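Local coordinates for protein probable thiol peroxidase (Chromobacterium violaceum, PDB 3KEB) that probably has peroxidase activity, as a member of the redoxin family with a thioredoxin-like fold, at residues W7-G11 with D12-P16; L69-E72 with T73-L77. All coordinates share one frame; numbering follows the deposited sequence.

Interaction 1. Residues W7-G11 with D12-P16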
# COMPACT_ATOMS: atom_id res chain seq x y z
N TRP A 7 -20.57 -10.34 0.47
CA TRP A 7 -19.46 -11.18 0.91
C TRP A 7 -18.61 -11.57 -0.26
O TRP A 7 -19.12 -11.83 -1.35
CB TRP A 7 -19.96 -12.49 1.55
CG TRP A 7 -20.82 -12.34 2.72
CD1 TRP A 7 -22.16 -12.02 2.71
CD2 TRP A 7 -20.45 -12.49 4.09
NE1 TRP A 7 -22.62 -11.95 3.98
CE2 TRP A 7 -21.61 -12.22 4.86
CE3 TRP A 7 -19.26 -12.83 4.75
CZ2 TRP A 7 -21.62 -12.29 6.27
CZ3 TRP A 7 -19.27 -12.90 6.16
CH2 TRP A 7 -20.45 -12.63 6.90
N VAL A 8 -17.31 -11.65 0.00
CA VAL A 8 -16.37 -12.12 -0.97
C VAL A 8 -15.66 -13.34 -0.39
O VAL A 8 -15.25 -13.35 0.79
CB VAL A 8 -15.34 -11.00 -1.43
CG1 VAL A 8 -14.46 -10.53 -0.25
CG2 VAL A 8 -14.53 -11.48 -2.66
N GLN A 9 -15.53 -14.36 -1.22
CA GLN A 9 -14.83 -15.57 -0.87
C GLN A 9 -13.38 -15.49 -1.32
O GLN A 9 -13.11 -15.22 -2.50
CB GLN A 9 -15.51 -16.77 -1.53
CG GLN A 9 -15.04 -18.15 -1.04
CD GLN A 9 -15.64 -18.61 0.33
OE1 GLN A 9 -16.79 -18.25 0.69
NE2 GLN A 9 -14.86 -19.43 1.09
N TYR A 10 -12.48 -15.76 -0.38
CA TYR A 10 -11.04 -15.71 -0.61
C TYR A 10 -10.51 -17.02 -0.05
O TYR A 10 -10.40 -17.18 1.14
CB TYR A 10 -10.41 -14.47 0.09
CG TYR A 10 -8.91 -14.45 0.10
CD1 TYR A 10 -8.19 -14.41 -1.07
CD2 TYR A 10 -8.20 -14.40 1.30
CE1 TYR A 10 -6.80 -14.39 -1.07
CE2 TYR A 10 -6.80 -14.35 1.31
CZ TYR A 10 -6.12 -14.32 0.13
OH TYR A 10 -4.75 -14.26 0.11
N GLY A 11 -10.23 -17.97 -0.93
CA GLY A 11 -9.90 -19.34 -0.46
C GLY A 11 -11.04 -19.91 0.33
O GLY A 11 -12.21 -19.87 -0.13
N ASP A 12 -10.75 -20.32 1.56
CA ASP A 12 -11.78 -20.87 2.44
C ASP A 12 -12.38 -19.80 3.38
O ASP A 12 -13.15 -20.12 4.30
CB ASP A 12 -11.26 -22.11 3.21
CG ASP A 12 -10.48 -21.78 4.49
OD1 ASP A 12 -10.03 -20.63 4.68
OD2 ASP A 12 -10.32 -22.72 5.31
N GLU A 13 -12.07 -18.53 3.16
CA GLU A 13 -12.66 -17.51 4.06
C GLU A 13 -13.77 -16.75 3.29
O GLU A 13 -13.62 -16.52 2.10
CB GLU A 13 -11.58 -16.52 4.44
CG GLU A 13 -10.34 -17.09 5.18
CD GLU A 13 -10.58 -17.26 6.65
OE1 GLU A 13 -11.72 -16.98 7.09
OE2 GLU A 13 -9.66 -17.69 7.37
N MSE A 14 -14.85 -16.39 3.97
CA MSE A 14 -15.92 -15.57 3.43
C MSE A 14 -15.97 -14.30 4.29
O MSE A 14 -16.18 -14.37 5.50
CB MSE A 14 -17.23 -16.36 3.59
CG MSE A 14 -18.26 -15.98 2.67
SE MSE A 14 -19.76 -17.27 2.91
CE MSE A 14 -19.73 -17.69 4.76
N LEU A 15 -15.74 -13.17 3.64
CA LEU A 15 -15.45 -11.91 4.30
C LEU A 15 -16.47 -10.85 3.93
O LEU A 15 -16.82 -10.70 2.73
CB LEU A 15 -14.07 -11.43 3.90
CG LEU A 15 -12.92 -12.44 4.12
CD1 LEU A 15 -11.60 -11.85 3.54
CD2 LEU A 15 -12.82 -12.95 5.60
N PRO A 16 -16.96 -10.11 4.92
CA PRO A 16 -17.86 -9.00 4.53
C PRO A 16 -17.19 -7.92 3.75
O PRO A 16 -15.96 -7.69 3.91
CB PRO A 16 -18.36 -8.44 5.87
CG PRO A 16 -17.82 -9.41 6.98
CD PRO A 16 -16.66 -10.13 6.36
O HOH W 1 -16.16 -20.22 3.90
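The indole of Trp-7 lies against Pro-16 and reaches along the strand to Met-14. CG stands anti to the carbonyl carbon (chi1 -60°), which carries the six-membered ring over the neighbouring strand: CA of Pro-16 sits over one face near the rim, Trp-7 CZ3 packs 3.8 Å from Pro-16 CD, and the ring edge meets the peptide between Met-14 and Leu-15. Met-14, a selenomethionine, adds an oblique Met-aromatic contact, its SE 5.4 Å from the centroid of that ring. The strands form a beta hairpin with a two-residue loop, a type II' turn from Tyr-10 to Glu-13 with Gly-11 at positive phi. Val-8 and Leu-15 exchange two backbone hydrogen bonds, as do Tyr-10 and Glu-13. Gln-9, bent at chi2 (79°), folds its amide back over the turn; NE2 donates to Gly-11 O at 3.0 Å, the acceptor lying in the amide plane, and a water joins NE2 to Asp-12 O. This holds the amide in place and sets Gln-9 OE1 3.4 Å from Met-14 CG. On the other face Val-8 CG1 approaches Leu-15 CB at 4.3 Å, while the Tyr-10 ring extends past the hairpin to meet His-64 edge-to-face.

Interaction 2. Residues L69-E72 with T73-L77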
# COMPACT_ATOMS: atom_id res chain seq x y z
N LEU A 69 -6.54 -11.16 -13.59
CA LEU A 69 -7.75 -10.42 -13.82
C LEU A 69 -7.54 -9.12 -14.55
O LEU A 69 -8.40 -8.71 -15.37
CB LEU A 69 -8.41 -10.10 -12.48
CG LEU A 69 -9.77 -9.33 -12.50
CD1 LEU A 69 -10.85 -10.08 -13.16
CD2 LEU A 69 -10.21 -9.02 -11.09
N LEU A 70 -6.45 -8.44 -14.21
CA LEU A 70 -6.10 -7.23 -14.93
C LEU A 70 -5.88 -7.57 -16.41
O LEU A 70 -6.31 -6.81 -17.27
CB LEU A 70 -4.85 -6.57 -14.38
CG LEU A 70 -4.44 -5.22 -15.00
CD1 LEU A 70 -5.66 -4.24 -15.04
CD2 LEU A 70 -3.28 -4.61 -14.22
N ARG A 71 -5.17 -8.67 -16.67
CA ARG A 71 -4.90 -9.08 -18.01
C ARG A 71 -6.20 -9.35 -18.80
O ARG A 71 -6.32 -8.97 -20.00
CB ARG A 71 -4.01 -10.33 -18.03
CG ARG A 71 -3.63 -10.83 -19.46
CD ARG A 71 -3.08 -12.28 -19.48
NE ARG A 71 -4.18 -13.26 -19.38
CZ ARG A 71 -4.03 -14.57 -19.12
NH1 ARG A 71 -2.82 -15.09 -18.92
NH2 ARG A 71 -5.09 -15.37 -19.08
N GLU A 72 -7.16 -10.03 -18.19
CA GLU A 72 -8.42 -10.36 -18.87
C GLU A 72 -9.19 -9.06 -19.18
O GLU A 72 -9.87 -8.93 -20.19
CB GLU A 72 -9.26 -11.31 -17.99
CG GLU A 72 -8.57 -12.64 -17.86
CD GLU A 72 -8.33 -13.28 -19.18
OE1 GLU A 72 -9.35 -13.59 -19.82
OE2 GLU A 72 -7.14 -13.42 -19.60
N THR A 73 -9.07 -8.11 -18.30
CA THR A 73 -9.73 -6.81 -18.45
C THR A 73 -9.04 -6.03 -19.60
O THR A 73 -9.73 -5.43 -20.41
CB THR A 73 -9.63 -5.97 -17.15
OG1 THR A 73 -10.22 -6.66 -16.04
CG2 THR A 73 -10.38 -4.60 -17.31
N ARG A 74 -7.71 -6.03 -19.65
CA ARG A 74 -6.98 -5.43 -20.78
C ARG A 74 -7.39 -6.07 -22.10
O ARG A 74 -7.63 -5.38 -23.10
CB ARG A 74 -5.45 -5.56 -20.61
CG ARG A 74 -4.94 -4.78 -19.43
CD ARG A 74 -3.41 -4.79 -19.25
NE ARG A 74 -2.82 -6.06 -18.79
CZ ARG A 74 -2.04 -6.83 -19.54
NH1 ARG A 74 -1.57 -7.96 -19.05
NH2 ARG A 74 -1.77 -6.50 -20.81
N ARG A 75 -7.48 -7.41 -22.12
CA ARG A 75 -7.89 -8.10 -23.31
C ARG A 75 -9.32 -7.73 -23.75
O ARG A 75 -9.57 -7.50 -24.96
CB ARG A 75 -7.75 -9.63 -23.19
CG ARG A 75 -6.28 -10.07 -23.26
CD ARG A 75 -6.12 -11.50 -22.79
NE ARG A 75 -4.74 -11.99 -22.88
CZ ARG A 75 -4.41 -13.26 -22.71
NH1 ARG A 75 -5.36 -14.17 -22.47
NH2 ARG A 75 -3.14 -13.65 -22.81
N PHE A 76 -10.24 -7.65 -22.81
CA PHE A 76 -11.60 -7.21 -23.11
C PHE A 76 -11.56 -5.86 -23.81
O PHE A 76 -12.25 -5.64 -24.81
CB PHE A 76 -12.35 -7.03 -21.81
CG PHE A 76 -13.65 -6.36 -21.98
CD1 PHE A 76 -14.68 -7.00 -22.68
CD2 PHE A 76 -13.86 -5.12 -21.43
CE1 PHE A 76 -15.89 -6.37 -22.84
CE2 PHE A 76 -15.10 -4.48 -21.58
CZ PHE A 76 -16.11 -5.13 -22.26
N LEU A 77 -10.77 -4.96 -23.26
CA LEU A 77 -10.68 -3.57 -23.74
C LEU A 77 -9.96 -3.43 -25.08
O LEU A 77 -9.99 -2.34 -25.69
CB LEU A 77 -10.04 -2.67 -22.69
CG LEU A 77 -10.78 -2.33 -21.43
CD1 LEU A 77 -9.87 -1.55 -20.50
CD2 LEU A 77 -12.02 -1.56 -21.79
O HOH W 2 -8.01 -13.91 -22.42
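Thr-73 meets Leu-69 one turn back in helix 67-77, the crossover helix of a beta-alpha-beta unit between strands 51-55 and 84-89 of the thioredoxin-like fold. Its OG1, anti to the carbonyl carbon at chi1 -58°, turns back along the helix and donates to Leu-69 O at 2.8 Å. The same oxygen takes the Thr-73 N-H from the opposite face of its carbonyl plane, so this buried hydroxyl has a partner within the helix, while the side chain also touches Leu-52, Val-54 and Leu-85 of the flanking strands. Arg-74 follows, its backbone N bonded to Leu-70 O; in one of its two modelled conformers the side chain runs back across that of Arg-71 at about a right angle. Arg-75 N bonds to Arg-71 O, and its chain, extended from CG to NE, lies alongside Arg-71 and points the same way. The two guanidinium groups stack with planes 12° apart and centres 3.9 Å apart. Glu-72 probably offsets this pairing of like charges: Arg-71 grips OE2 side-on through NE and NH2, at 3.0 and 2.9 Å, with OE2 in its guanidinium plane. Arg-75 NH1 is 3.5 Å from Glu-72 OE2, which lies well out of the Arg-75 plane, making that salt bridge one of charge alone. A water between the two residues accepts from Arg-75 NH1 at 2.7 Å and donates to Glu-72 OE1 at 2.9 Å. The ring of Phe-76 leads off toward Trp-80 and Phe-164, and Phe-76 N donates to Glu-72 O at 2.9 Å.

Overall arrangement
Both contacts are local, but they belong to different parts of the chain, with centres 23 Å apart and nearest atoms about 10 Å apart. Interaction 1 closes a two-stranded hairpin outside the main mixed sheet, toward the N-terminus; interaction 2 ties successive turns of a helix packed on that sheet; their centres lie about 18 Å and about 12 Å from the chain centre. Each is partly buried. In the hairpin, bonds between strands combine with aromatic and apolar packing, and Tyr-10 also makes a weak hydrogen bond to Lys-38 of the second subunit. The helix instead divides by side: Leu-70, Thr-73 and Leu-77 pack on the strands, whereas Arg-71, Glu-72 and Arg-75 form a charged network farther out.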